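Local coordinates for 49 protein (Murid herpesvirus 4, PDB 6A4V), which probably interacts with the host enzyme poly(ADP-ribose) polymerase 1 and so facilitates replication of this gammaherpesvirus, at residues Y41-S46 with F189-N194; S182-K187 with K196-Y201. All blocks are in the same frame, centred on the assembly; numbering follows the deposited sequence.

Interaction 1: Y41-S46 with F189-N194; sequences YPSLES and FSYMYN
Tyr-41 O accepts the amide of Met-192 at 3.0 Å from N to O, with 166° at the hydrogen and the donor lying in the carbonyl plane. The return bond, Tyr-41 N to Met-192 O, is weak at 3.4 Å. Together they make Tyr-41 and Met-192 an antiparallel hydrogen-bonded pair, part of a short backbone pairing that goes on to Asn-194 with Glu-38, in a mostly helical protein. Tyr-191 CA adds a CA-H...O contact to the same Tyr-41 O.

The Tyr-41 ring lies along the backbone of the partner segment. Its CG sits between the backbone N and the carbonyl carbon (chi1 56°), a setting that folds the ring over the bridge, with Met-192 N 4.1 Å above the ring plane, over its centre. CE2 meets Met-192 CB at 3.8 Å. At the far end, Tyr-41 OH donates to Phe-189 O over 3.0 Å, approaching from above the carbonyl plane, 41° out of it; this second anchor ties the ring to the turn that precedes the bridge. Beyond Pro-42 the contact continues at Ser-43, whose CA makes a CA-H...O contact with Ser-190 O at 3.3 Å. Ser-43 is also the N-cap of the helix starting at Leu-44: its OG accepts from Ser-46 N at 3.2 Å, which places the end of the contact at the start of helix 44-57.

Helix 61-85 meets Tyr-41 through Leu-79, and helix 238-262 meets it through Phe-238 and Ser-242. Met-192 turns its side chain to Phe-230 and Cys-233 of helix 213-235, which places the bridge among three long helices.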
# COMPACT_ATOMS: atom_id res chain seq x y z
N TYR B 41 -5.90 11.38 5.37
CA TYR B 41 -5.80 11.13 6.77
C TYR B 41 -7.18 11.29 7.37
O TYR B 41 -7.94 12.16 6.93
CB TYR B 41 -4.81 12.10 7.45
CG TYR B 41 -5.07 13.58 7.25
CD1 TYR B 41 -5.83 14.29 8.18
CD2 TYR B 41 -4.51 14.28 6.18
CE1 TYR B 41 -6.09 15.64 8.01
CE2 TYR B 41 -4.78 15.62 5.99
CZ TYR B 41 -5.56 16.30 6.92
OH TYR B 41 -5.81 17.61 6.80
N PRO B 42 -7.46 10.56 8.46
CA PRO B 42 -8.68 10.74 9.25
C PRO B 42 -8.53 11.84 10.30
O PRO B 42 -7.38 12.26 10.65
CB PRO B 42 -8.73 9.34 9.90
CG PRO B 42 -7.31 9.03 10.22
CD PRO B 42 -6.52 9.59 9.06
N SER B 43 -9.66 12.28 10.85
CA SER B 43 -9.67 13.23 11.98
C SER B 43 -9.39 12.48 13.29
O SER B 43 -9.94 11.37 13.49
CB SER B 43 -11.04 13.88 12.09
OG SER B 43 -12.04 12.86 12.04
N LEU B 44 -8.65 13.09 14.22
CA LEU B 44 -8.58 12.54 15.63
C LEU B 44 -10.00 12.30 16.15
O LEU B 44 -10.27 11.32 16.85
CB LEU B 44 -7.83 13.48 16.59
CG LEU B 44 -6.31 13.51 16.43
CD1 LEU B 44 -5.72 14.75 17.08
CD2 LEU B 44 -5.66 12.26 16.98
N GLU B 45 -10.90 13.21 15.79
CA GLU B 45 -12.25 13.23 16.31
C GLU B 45 -12.91 11.88 16.01
O GLU B 45 -13.40 11.21 16.93
CB GLU B 45 -13.01 14.43 15.74
CG GLU B 45 -12.42 15.79 16.14
CD GLU B 45 -12.48 16.22 17.62
OE1 GLU B 45 -12.11 15.41 18.51
OE2 GLU B 45 -12.87 17.38 17.87
N SER B 46 -12.88 11.46 14.75
CA SER B 46 -13.41 10.13 14.37
C SER B 46 -12.74 8.99 15.17
O SER B 46 -13.39 8.03 15.51
CB SER B 46 -13.26 9.89 12.88
OG SER B 46 -11.89 9.69 12.51
N PHE B 189 -10.06 21.04 7.05
CA PHE B 189 -8.98 20.08 6.97
C PHE B 189 -8.92 19.19 8.22
O PHE B 189 -7.84 18.82 8.66
CB PHE B 189 -7.66 20.81 6.73
CG PHE B 189 -7.63 21.46 5.37
CD1 PHE B 189 -8.24 22.68 5.14
CD2 PHE B 189 -7.07 20.77 4.29
CE1 PHE B 189 -8.22 23.24 3.87
CE2 PHE B 189 -7.06 21.33 3.03
CZ PHE B 189 -7.65 22.56 2.82
N SER B 190 -10.08 18.83 8.76
CA SER B 190 -10.10 17.89 9.90
C SER B 190 -9.58 16.55 9.43
O SER B 190 -8.84 15.89 10.19
CB SER B 190 -11.47 17.75 10.48
OG SER B 190 -11.92 19.01 10.97
N TYR B 191 -10.03 16.18 8.20
CA TYR B 191 -9.72 14.96 7.43
C TYR B 191 -9.46 15.39 5.99
O TYR B 191 -9.70 16.54 5.65
CB TYR B 191 -10.85 13.93 7.48
CG TYR B 191 -12.22 14.47 7.18
CD1 TYR B 191 -13.07 14.92 8.18
CD2 TYR B 191 -12.67 14.55 5.89
CE1 TYR B 191 -14.34 15.38 7.90
CE2 TYR B 191 -13.93 15.04 5.58
CZ TYR B 191 -14.77 15.45 6.59
OH TYR B 191 -16.01 15.91 6.24
N MET B 192 -8.90 14.47 5.19
CA MET B 192 -8.76 14.61 3.78
C MET B 192 -9.08 13.25 3.17
O MET B 192 -8.74 12.23 3.72
CB MET B 192 -7.36 15.04 3.32
CG MET B 192 -7.23 16.51 2.95
SD MET B 192 -8.13 17.07 1.49
CE MET B 192 -6.82 17.39 0.33
N TYR B 193 -9.79 13.27 2.04
CA TYR B 193 -9.95 12.05 1.27
C TYR B 193 -8.69 11.87 0.42
O TYR B 193 -8.01 12.83 0.11
CB TYR B 193 -11.22 12.11 0.44
CG TYR B 193 -12.44 11.97 1.31
CD1 TYR B 193 -12.80 10.72 1.77
CD2 TYR B 193 -13.27 13.04 1.62
CE1 TYR B 193 -13.90 10.55 2.60
CE2 TYR B 193 -14.37 12.88 2.44
CZ TYR B 193 -14.70 11.62 2.91
OH TYR B 193 -15.74 11.39 3.75
N ASN B 194 -8.39 10.63 0.08
CA ASN B 194 -7.25 10.34 -0.82
C ASN B 194 -7.70 10.42 -2.30
O ASN B 194 -8.88 10.46 -2.66
CB ASN B 194 -6.67 8.98 -0.48
CG ASN B 194 -7.65 7.85 -0.78
OD1 ASN B 194 -8.75 8.08 -1.30
ND2 ASN B 194 -7.24 6.64 -0.48

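Interaction 2: S182-K187 with K196-Y201; sequences SMLDNK and KTFLKY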
# COMPACT_ATOMS: atom_id res chain seq x y z
N SER B 182 -19.51 16.76 0.91
CA SER B 182 -18.97 15.92 2.02
C SER B 182 -17.49 15.58 1.79
O SER B 182 -16.72 15.50 2.77
CB SER B 182 -19.79 14.67 2.21
OG SER B 182 -19.59 13.76 1.14
N MET B 183 -17.12 15.35 0.51
CA MET B 183 -15.72 15.19 0.05
C MET B 183 -15.01 16.52 0.30
O MET B 183 -14.03 16.61 1.11
CB MET B 183 -15.55 14.92 -1.45
CG MET B 183 -16.41 13.84 -2.08
SD MET B 183 -15.67 12.23 -1.86
CE MET B 183 -14.01 12.48 -2.47
N LEU B 184 -15.53 17.53 -0.41
CA LEU B 184 -14.88 18.84 -0.58
C LEU B 184 -14.93 19.63 0.72
O LEU B 184 -13.97 20.30 1.04
CB LEU B 184 -15.51 19.62 -1.75
CG LEU B 184 -15.10 19.14 -3.14
CD1 LEU B 184 -15.86 19.88 -4.23
CD2 LEU B 184 -13.59 19.28 -3.35
N ASP B 185 -16.05 19.61 1.44
CA ASP B 185 -16.09 20.26 2.76
C ASP B 185 -15.54 19.26 3.76
O ASP B 185 -16.21 18.26 4.08
CB ASP B 185 -17.48 20.72 3.19
CG ASP B 185 -17.51 21.52 4.48
OD1 ASP B 185 -16.44 22.08 4.89
OD2 ASP B 185 -18.59 21.58 5.08
N ASN B 186 -14.32 19.54 4.21
CA ASN B 186 -13.60 18.60 5.03
C ASN B 186 -13.40 19.25 6.39
O ASN B 186 -12.44 18.91 7.11
CB ASN B 186 -12.29 18.18 4.37
CG ASN B 186 -11.32 19.34 4.26
OD1 ASN B 186 -11.55 20.37 4.89
ND2 ASN B 186 -10.25 19.18 3.50
N LYS B 187 -14.33 20.16 6.71
CA LYS B 187 -14.42 20.78 7.97
C LYS B 187 -13.06 21.33 8.36
O LYS B 187 -12.48 20.86 9.35
CB LYS B 187 -14.95 19.78 9.01
CG LYS B 187 -16.34 19.23 8.72
CD LYS B 187 -16.92 18.43 9.89
CE LYS B 187 -18.33 17.92 9.66
NZ LYS B 187 -18.77 17.08 10.79
N LYS B 196 -7.57 8.20 -4.92
CA LYS B 196 -8.38 7.09 -5.36
C LYS B 196 -9.85 7.46 -5.11
O LYS B 196 -10.68 7.37 -6.02
CB LYS B 196 -7.86 5.84 -4.63
CG LYS B 196 -8.76 4.63 -4.56
CD LYS B 196 -8.02 3.36 -4.14
CE LYS B 196 -6.93 2.95 -5.12
NZ LYS B 196 -6.91 1.49 -5.41
N THR B 197 -10.16 7.96 -3.91
CA THR B 197 -11.55 8.35 -3.65
C THR B 197 -12.03 9.50 -4.54
O THR B 197 -13.17 9.51 -4.98
CB THR B 197 -11.73 8.62 -2.16
OG1 THR B 197 -11.24 7.40 -1.59
CG2 THR B 197 -13.14 8.91 -1.78
N PHE B 198 -11.20 10.50 -4.80
CA PHE B 198 -11.72 11.66 -5.54
C PHE B 198 -11.98 11.22 -6.99
O PHE B 198 -12.92 11.73 -7.62
CB PHE B 198 -10.80 12.87 -5.49
CG PHE B 198 -10.87 13.69 -4.24
CD1 PHE B 198 -12.00 14.43 -3.97
CD2 PHE B 198 -9.82 13.72 -3.33
CE1 PHE B 198 -12.09 15.18 -2.83
CE2 PHE B 198 -9.96 14.41 -2.14
CZ PHE B 198 -11.06 15.19 -1.93
N LEU B 199 -11.14 10.29 -7.47
CA LEU B 199 -11.27 9.63 -8.77
C LEU B 199 -12.59 8.89 -8.84
O LEU B 199 -13.38 9.03 -9.78
CB LEU B 199 -10.11 8.65 -8.96
CG LEU B 199 -8.82 9.30 -9.46
CD1 LEU B 199 -7.61 8.41 -9.29
CD2 LEU B 199 -8.97 9.68 -10.92
N LYS B 200 -12.81 8.05 -7.84
CA LYS B 200 -14.02 7.30 -7.77
C LYS B 200 -15.23 8.24 -8.01
O LYS B 200 -16.01 7.99 -8.91
CB LYS B 200 -14.01 6.54 -6.44
CG LYS B 200 -15.09 5.49 -6.27
CD LYS B 200 -15.82 5.59 -4.96
CE LYS B 200 -16.79 4.45 -4.72
NZ LYS B 200 -17.32 4.51 -3.33
N TYR B 201 -15.37 9.35 -7.26
CA TYR B 201 -16.60 10.20 -7.40
C TYR B 201 -16.51 11.08 -8.66
O TYR B 201 -17.49 11.73 -9.04
CB TYR B 201 -16.88 11.05 -6.15
CG TYR B 201 -17.26 10.24 -4.93
CD1 TYR B 201 -16.35 9.38 -4.34
CD2 TYR B 201 -18.51 10.35 -4.35
CE1 TYR B 201 -16.67 8.63 -3.22
CE2 TYR B 201 -18.85 9.60 -3.23
CZ TYR B 201 -17.93 8.73 -2.66
OH TYR B 201 -18.22 7.97 -1.57
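Met-183 SD lies over a face of the Tyr-201 ring, 3.9 Å from its centroid and only 11° off the ring normal, a well-defined Met-aromatic contact. The nearest ring atom is Tyr-201 CD1, at 3.8 Å from SD. The same sulfur has a second, oblique Met-aromatic relation to Phe-198, at 5.3 Å from that centroid and 38° off its normal. One thioether is therefore shared between two aromatic side chains of helix 195-203, spaced three residues apart.

The methyl group completes the first shell. Met-183 CE reaches Thr-197 CG2 at 3.7 Å and is also directed at Phe-198, although the modelled CE to Phe-198 separation is too short to be reliable. Nearer the backbone, Met-183 CB packs on Phe-198 CE1 at 3.7 Å, while Leu-184 CD2 adds a looser touch to the same CE1 at 4.4 Å. No hydrogen bond crosses between the segments, and the interface is apolar.

The torsions account for this reach. With Met-183 CG opposite the carbonyl carbon (chi1 -49°) and the chain bent again at chi2 and chi3, the sulfur comes over Tyr-201 while the methyl turns back toward Thr-197 and Phe-198. On the partner side, Thr-197 has CG2 facing the methionine and its OG1 hydrogen-bonded to Asn-194, the N-cap residue of the helix, so its polar and apolar branches have separate tasks.

Farther out, Tyr-193 of strand 192-193 touches both Met-183 and Phe-198. Leu-184 rests on helix 161-168 through His-162 and Cys-165, and helix 213-235 packs on the other partner, with Val-226 against Phe-198 and Tyr-222 against Tyr-201.

From the N terminus, 41-46 leads into helix 44-57, and its partner 189-194 arrives only after a largely helical excursion of 142 residues, which interaction 1 closes. Interaction 2 closes a far shorter loop: only eight residues separate 182-187 from 196-201, and strand 192-193 lies among them. The order 41-46, 182-187, 189-194, 196-201 makes the two contacts cross. Their centres are 11 Å apart and they touch directly, with Tyr-191 OH probably hydrogen-bonded to Asp-185 O and Tyr-193 O packed against Phe-198 CE2. The connection between helices 173-184 and 195-203 is thus joined to the N-terminal segment.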